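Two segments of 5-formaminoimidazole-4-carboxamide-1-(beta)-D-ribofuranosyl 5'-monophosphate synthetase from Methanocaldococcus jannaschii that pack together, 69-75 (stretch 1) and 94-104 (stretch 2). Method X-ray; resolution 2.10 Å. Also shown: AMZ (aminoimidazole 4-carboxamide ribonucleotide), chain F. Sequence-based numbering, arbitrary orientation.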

# COMPACT_ATOMS: atom_id res chain seq x y z
N ASN A 69 6.81 -11.06 38.84
CA ASN A 69 5.63 -11.84 38.51
C ASN A 69 4.56 -10.86 38.11
O ASN A 69 4.53 -9.74 38.63
CB ASN A 69 5.16 -12.65 39.73
CG ASN A 69 6.13 -13.75 40.12
OD1 ASN A 69 6.24 -14.77 39.45
ND2 ASN A 69 6.85 -13.54 41.23
N PHE A 70 3.67 -11.25 37.20
CA PHE A 70 2.66 -10.33 36.69
C PHE A 70 1.79 -9.76 37.80
O PHE A 70 1.08 -8.78 37.60
CB PHE A 70 1.78 -10.97 35.61
CG PHE A 70 2.45 -11.12 34.27
CD1 PHE A 70 1.86 -11.88 33.27
CD2 PHE A 70 3.68 -10.52 34.01
CE1 PHE A 70 2.47 -12.03 32.03
CE2 PHE A 70 4.29 -10.67 32.77
CZ PHE A 70 3.69 -11.42 31.79
N SER A 71 1.85 -10.38 38.97
CA SER A 71 1.07 -9.90 40.09
C SER A 71 1.58 -8.54 40.57
O SER A 71 0.83 -7.76 41.17
CB SER A 71 1.09 -10.92 41.23
OG SER A 71 -0.08 -10.80 42.01
N ASP A 72 2.85 -8.25 40.28
CA ASP A 72 3.49 -7.01 40.73
C ASP A 72 2.97 -5.75 40.05
O ASP A 72 3.21 -4.64 40.53
CB ASP A 72 5.01 -7.11 40.55
CG ASP A 72 5.62 -8.21 41.38
OD1 ASP A 72 5.06 -8.52 42.45
OD2 ASP A 72 6.66 -8.76 40.97
N ILE A 73 2.26 -5.92 38.94
CA ILE A 73 1.82 -4.77 38.15
C ILE A 73 0.87 -3.84 38.91
O ILE A 73 0.54 -2.75 38.44
CB ILE A 73 1.19 -5.21 36.82
CG1 ILE A 73 -0.21 -5.79 37.04
CG2 ILE A 73 2.09 -6.22 36.13
CD1 ILE A 73 -0.84 -6.37 35.79
N LYS A 74 0.43 -4.28 40.09
CA LYS A 74 -0.36 -3.42 40.96
C LYS A 74 0.55 -2.54 41.81
O LYS A 74 0.15 -1.46 42.25
CB LYS A 74 -1.27 -4.26 41.87
CG LYS A 74 -0.54 -5.38 42.58
CD LYS A 74 -1.31 -5.86 43.80
CE LYS A 74 -0.76 -7.19 44.28
NZ LYS A 74 0.73 -7.18 44.33
N ASN A 75 1.78 -3.00 42.03
CA ASN A 75 2.75 -2.29 42.86
C ASN A 75 2.89 -0.83 42.48
O ASN A 75 2.84 -0.48 41.30
CB ASN A 75 4.12 -2.97 42.82
CG ASN A 75 4.10 -4.33 43.46
OD1 ASN A 75 3.12 -4.73 44.07
ND2 ASN A 75 5.21 -5.06 43.32
N SER A 94 -6.16 -10.60 30.89
CA SER A 94 -5.02 -10.99 31.72
C SER A 94 -4.58 -9.88 32.65
O SER A 94 -4.07 -10.16 33.74
CB SER A 94 -3.82 -11.40 30.85
OG SER A 94 -4.10 -12.56 30.10
N PHE A 95 -4.77 -8.64 32.22
CA PHE A 95 -4.35 -7.50 33.02
C PHE A 95 -5.24 -7.34 34.24
O PHE A 95 -4.75 -7.19 35.36
CB PHE A 95 -4.37 -6.21 32.21
CG PHE A 95 -4.23 -4.97 33.04
CD1 PHE A 95 -3.00 -4.65 33.61
CD2 PHE A 95 -5.31 -4.15 33.28
CE1 PHE A 95 -2.86 -3.52 34.40
CE2 PHE A 95 -5.18 -3.02 34.07
CZ PHE A 95 -3.95 -2.71 34.63
N ILE A 96 -6.55 -7.36 34.02
CA ILE A 96 -7.51 -7.26 35.10
C ILE A 96 -7.32 -8.40 36.10
O ILE A 96 -7.40 -8.19 37.32
CB ILE A 96 -8.94 -7.22 34.57
CG1 ILE A 96 -9.10 -6.03 33.62
CG2 ILE A 96 -9.94 -7.13 35.71
CD1 ILE A 96 -10.41 -6.00 32.86
N ALA A 97 -7.02 -9.59 35.59
CA ALA A 97 -6.81 -10.76 36.44
C ALA A 97 -5.54 -10.65 37.29
O ALA A 97 -5.59 -10.82 38.50
CB ALA A 97 -6.78 -12.03 35.61
N TYR A 98 -4.41 -10.38 36.64
CA TYR A 98 -3.12 -10.34 37.33
C TYR A 98 -3.00 -9.13 38.27
O TYR A 98 -2.33 -9.20 39.29
CB TYR A 98 -1.98 -10.31 36.33
CG TYR A 98 -1.53 -11.67 35.82
CD1 TYR A 98 -1.67 -12.00 34.48
CD2 TYR A 98 -0.96 -12.60 36.67
CE1 TYR A 98 -1.25 -13.23 34.00
CE2 TYR A 98 -0.54 -13.83 36.21
CZ TYR A 98 -0.69 -14.14 34.87
OH TYR A 98 -0.27 -15.36 34.39
N CYS A 99 -3.65 -8.03 37.90
CA CYS A 99 -3.62 -6.82 38.71
C CYS A 99 -4.59 -6.96 39.88
O CYS A 99 -4.26 -6.58 41.01
CB CYS A 99 -3.98 -5.61 37.85
SG CYS A 99 -3.92 -4.00 38.68
N GLY A 100 -5.77 -7.50 39.59
CA GLY A 100 -6.83 -7.63 40.56
C GLY A 100 -7.90 -6.59 40.30
O GLY A 100 -7.63 -5.40 40.36
N LEU A 101 -9.11 -7.04 40.01
CA LEU A 101 -10.20 -6.14 39.66
C LEU A 101 -10.47 -5.08 40.73
O LEU A 101 -10.92 -3.97 40.43
CB LEU A 101 -11.47 -6.92 39.34
CG LEU A 101 -12.71 -6.07 39.06
CD1 LEU A 101 -12.50 -5.16 37.85
CD2 LEU A 101 -13.93 -6.95 38.87
N ASP A 102 -10.21 -5.42 41.99
CA ASP A 102 -10.40 -4.46 43.07
C ASP A 102 -9.28 -3.43 43.06
O ASP A 102 -9.53 -2.23 43.15
CB ASP A 102 -10.51 -5.16 44.42
CG ASP A 102 -11.92 -5.67 44.70
OD1 ASP A 102 -12.87 -5.16 44.07
OD2 ASP A 102 -12.08 -6.57 45.54
N ASN A 103 -8.04 -3.91 42.94
CA ASN A 103 -6.90 -3.03 42.73
C ASN A 103 -7.08 -2.13 41.50
O ASN A 103 -6.61 -1.00 41.48
CB ASN A 103 -5.62 -3.84 42.58
CG ASN A 103 -5.23 -4.56 43.86
OD1 ASN A 103 -5.63 -4.17 44.95
ND2 ASN A 103 -4.43 -5.61 43.72
N VAL A 104 -7.77 -2.64 40.48
CA VAL A 104 -8.01 -1.87 39.26
C VAL A 104 -9.01 -0.74 39.51
O VAL A 104 -8.88 0.34 38.95
CB VAL A 104 -8.53 -2.75 38.09
CG1 VAL A 104 -8.99 -1.88 36.93
CG2 VAL A 104 -7.46 -3.72 37.62
O5 AMZ F . -8.39 -16.39 22.65
C6 AMZ F . -9.33 -16.16 23.41
N2 AMZ F . -10.61 -16.17 23.04
C3A AMZ F . -9.09 -15.86 24.88
C7A AMZ F . -10.05 -15.71 25.87
N3 AMZ F . -11.38 -15.79 25.73
N1 AMZ F . -7.90 -15.72 25.44
C5 AMZ F . -8.10 -15.48 26.74
N AMZ F . -9.41 -15.47 27.00
C1 AMZ F . -10.04 -15.23 28.32
C2 AMZ F . -10.20 -16.51 29.14
C3 AMZ F . -9.05 -16.44 30.13
O2 AMZ F . -9.46 -16.98 31.38
O1 AMZ F . -11.45 -16.42 29.85
O AMZ F . -9.11 -14.38 29.01
C AMZ F . -8.84 -14.94 30.30
C4 AMZ F . -7.38 -14.59 30.63
O3 AMZ F . -6.51 -15.10 29.63
P AMZ F . -5.16 -15.81 30.05
OP1 AMZ F . -4.17 -14.92 30.70
O4 AMZ F . -5.54 -17.03 31.03
OP2 AMZ F . -4.54 -16.49 28.71

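How do the two backbones meet? Stretch 1 carries a short 3-10 segment, Phe-70 to Lys-74, which lies against the end of the helix that runs through Ser-94 to Cys-99. The two stretches come close at two points: the CA atoms of Ser-71 and Tyr-98 are 5.0 Å apart, and those of Lys-74 and Cys-99 are 5.2 Å apart. No hydrogen bond crosses the contact, but Ser-71 CA lies 3.6 Å from Tyr-98 O with a nearly straight C-H...O angle of 171°, so a backbone carbonyl near the helix end faces a polarised CH group. Gly-100 then leaves helical geometry with positive phi and sits at the N-cap position of the next helix. At its backbone angles a CB would be jammed against the carbonyl O of Cys-99, which by itself calls for glycine.

What does Tyr-98 offer to Phe-70? It offers a ring face. Phe-70 CB stands over that face, 3.5 Å from the centroid of the Tyr-98 ring and 19° off its normal, a CH-pi arrangement. The Phe-70 ring follows its CB with its edge toward the same face; the ring centroids are 5.0 Å apart and the planes meet at 87°, nearly perpendicular. The CD1 edge of Phe-70 thus approaches the electron-rich face of the tyrosine, which gives up more area to this contact than any other residue, while its hydroxyl is hydrogen-bonded elsewhere in the structure.

Where does Ile-73 fit? Its CB points toward the helix, and with chi1 in p and chi2 in t the side chain places CD1 among three residues. Ile-73 CD1 is 3.5 Å from Phe-95 CD1, 3.8 Å from Cys-99 CB and 4.1 Å from Tyr-98 CB. The CB of Phe-95 points sideways, yet the end of its side chain comes nearer and brings the ring to the isoleucine methyl. These are apolar packing contacts.

How does Lys-74 close the contact without a polar bond across it? Lys-74 CB points toward stretch 2 and lies 3.9 Å from Cys-99 O, and Lys-74 CD comes within 3.1 Å of Asn-103 ND2. Asn-103 ND2 already donates to Cys-99 O at 2.9 Å, a bond that ties the second helix back to the end of the first. The lysine's end leads away: Lys-74 NZ makes weak hydrogen bonds within its own stretch, to Ser-71 O at 3.2 Å and Asn-75 OD1 at 3.4 Å. Its aliphatic part therefore does the packing, while its charged end stays with stretch 1.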